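Local atomic coordinates of MutT/nudix family protein (Shewanella oneidensis, PDB entry 3GZ5), a protein that probably regulates transcription of NAD metabolism genes in response to ADP-ribose, joining a Nudix domain to a DNA-binding winged helix domain. Residues Lys38-Gln43 and Glu78-Val83. Numbering follows the deposited sequence.
Sequences KVLLVQ and EKTAVV
Leu40 and Val42 of strand 36-43 meet Lys79 and Thr80 in the last turn of helix 68-80, a largely nonpolar contact of helix end on sheet within the Nudix domain, with no polar bond between the two segments. Buried Leu40 is long enough to span the gap: chi1 (-171°) sets CG anti to the backbone N, and chi2 then turns CD2 to 3.7 Å from the methyl CG2 of Thr80; the two side chains meet at a slant. Val42, two residues along the same strand face, offers both branches to the lysine: CG2 sits 3.8 Å from CD of Lys79, and CG1 is 3.9 Å from its NZ. Bent at its second and third torsions, the lysine chain passes the valine at about a right angle, laying methylenes on CG2 while its amine ends beside CG1, which suits a partly exposed position. Thr80, itself buried at the helix end, divides its labour: CG2 packs on Leu40, while OG1 accepts from Val82 N at 3.2 Å, forming an ST turn, and also bonds to Leu76 O. Val128, which helps bind the sodium ion, touches both Leu40 and Lys79. A small, partly buried hydrocarbon patch thus joins helix end to strand, resting on dispersion and shape rather than on direction-specific bonds.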
loop_
_atom_site.group_PDB
_atom_site.type_symbol
_atom_site.label_atom_id
_atom_site.label_comp_id
_atom_site.label_asym_id
_atom_site.label_seq_id
_atom_site.Cartn_x
_atom_site.Cartn_y
_atom_site.Cartn_z
ATOM N N LYS B 38 -19.779 9.657 1.177
ATOM C CA LYS B 38 -20.505 8.701 1.998
ATOM C C LYS B 38 -19.737 7.363 2.055
ATOM O O LYS B 38 -19.087 6.968 1.079
ATOM C CB LYS B 38 -21.921 8.521 1.456
ATOM C CG LYS B 38 -22.863 9.735 1.722
ATOM C CD LYS B 38 -24.091 9.695 0.806
ATOM C CE LYS B 38 -25.242 10.615 1.285
ATOM N NZ LYS B 38 -24.815 12.006 1.626
ATOM N N VAL B 39 -19.795 6.697 3.208
ATOM C CA VAL B 39 -19.123 5.403 3.433
ATOM C C VAL B 39 -20.191 4.338 3.731
ATOM O O VAL B 39 -21.147 4.601 4.482
ATOM C CB VAL B 39 -17.983 5.522 4.509
ATOM C CG1 VAL B 39 -18.506 6.112 5.800
ATOM C CG2 VAL B 39 -17.285 4.190 4.778
ATOM N N LEU B 40 -20.085 3.183 3.075
ATOM C CA LEU B 40 -21.046 2.097 3.281
ATOM C C LEU B 40 -20.779 1.360 4.588
ATOM O O LEU B 40 -19.671 0.885 4.813
ATOM C CB LEU B 40 -21.033 1.082 2.135
ATOM C CG LEU B 40 -22.196 0.078 2.237
ATOM C CD1 LEU B 40 -23.510 0.721 1.782
ATOM C CD2 LEU B 40 -21.933 -1.169 1.429
ATOM N N LEU B 41 -21.794 1.285 5.451
ATOM C CA LEU B 41 -21.664 0.614 6.747
ATOM C C LEU B 41 -22.726 -0.458 6.957
ATOM O O LEU B 41 -23.781 -0.456 6.312
ATOM C CB LEU B 41 -21.642 1.607 7.905
ATOM C CG LEU B 41 -20.460 2.571 8.021
ATOM C CD1 LEU B 41 -20.578 3.304 9.339
ATOM C CD2 LEU B 41 -19.081 1.908 7.914
ATOM N N VAL B 42 -22.390 -1.403 7.833
ATOM C CA VAL B 42 -23.168 -2.616 8.063
ATOM C C VAL B 42 -23.313 -2.740 9.564
ATOM O O VAL B 42 -22.339 -2.572 10.311
ATOM C CB VAL B 42 -22.452 -3.886 7.485
ATOM C CG1 VAL B 42 -23.226 -5.179 7.805
ATOM C CG2 VAL B 42 -22.245 -3.751 5.988
ATOM N N GLN B 43 -24.542 -2.982 10.012
ATOM C CA GLN B 43 -24.789 -3.106 11.437
ATOM C C GLN B 43 -24.504 -4.537 11.887
ATOM O O GLN B 43 -24.965 -5.493 11.253
ATOM C CB GLN B 43 -26.220 -2.707 11.789
ATOM C CG GLN B 43 -26.300 -2.100 13.160
ATOM C CD GLN B 43 -27.719 -1.920 13.675
ATOM O OE1 GLN B 43 -28.708 -2.323 13.036
ATOM N NE2 GLN B 43 -27.822 -1.325 14.854
ATOM N N GLU B 78 -22.605 -9.019 -1.532
ATOM C CA GLU B 78 -23.572 -9.543 -0.549
ATOM C C GLU B 78 -24.376 -8.431 0.117
ATOM O O GLU B 78 -25.451 -8.677 0.682
ATOM C CB GLU B 78 -22.844 -10.350 0.530
ATOM C CG GLU B 78 -22.358 -11.707 0.052
ATOM C CD GLU B 78 -21.639 -12.495 1.111
ATOM O OE1 GLU B 78 -21.192 -11.928 2.119
ATOM O OE2 GLU B 78 -21.486 -13.710 0.926
ATOM N N LYS B 79 -23.846 -7.214 0.039
ATOM C CA LYS B 79 -24.447 -6.033 0.645
ATOM C C LYS B 79 -25.057 -5.086 -0.386
ATOM O O LYS B 79 -26.049 -4.416 -0.090
ATOM C CB LYS B 79 -23.406 -5.252 1.486
ATOM C CG LYS B 79 -22.771 -6.050 2.592
ATOM C CD LYS B 79 -23.816 -6.346 3.661
ATOM C CE LYS B 79 -23.698 -7.763 4.188
ATOM N NZ LYS B 79 -24.598 -7.949 5.362
ATOM N N THR B 80 -24.459 -5.014 -1.577
ATOM C CA THR B 80 -24.808 -3.981 -2.561
ATOM C C THR B 80 -25.436 -4.546 -3.825
ATOM O O THR B 80 -26.057 -3.796 -4.600
ATOM C CB THR B 80 -23.569 -3.179 -3.019
ATOM O OG1 THR B 80 -22.614 -4.084 -3.578
ATOM C CG2 THR B 80 -22.926 -2.443 -1.868
ATOM N N ALA B 81 -25.243 -5.847 -4.053
ATOM C CA ALA B 81 -25.647 -6.486 -5.308
ATOM C C ALA B 81 -24.852 -6.032 -6.552
ATOM O O ALA B 81 -25.271 -6.260 -7.677
ATOM C CB ALA B 81 -27.137 -6.299 -5.529
ATOM N N VAL B 82 -23.714 -5.382 -6.342
ATOM C CA VAL B 82 -22.862 -4.885 -7.431
ATOM C C VAL B 82 -21.406 -5.117 -7.070
ATOM O O VAL B 82 -21.006 -4.904 -5.918
ATOM C CB VAL B 82 -22.948 -3.324 -7.614
ATOM C CG1 VAL B 82 -22.502 -2.902 -9.031
ATOM C CG2 VAL B 82 -24.307 -2.771 -7.315
ATOM N N VAL B 83 -20.607 -5.500 -8.061
ATOM C CA VAL B 83 -19.173 -5.456 -7.932
ATOM C C VAL B 83 -18.723 -3.990 -8.202
ATOM O O VAL B 83 -19.016 -3.437 -9.257
ATOM C CB VAL B 83 -18.506 -6.478 -8.901
ATOM C CG1 VAL B 83 -16.978 -6.400 -8.822
ATOM C CG2 VAL B 83 -19.012 -7.918 -8.596
#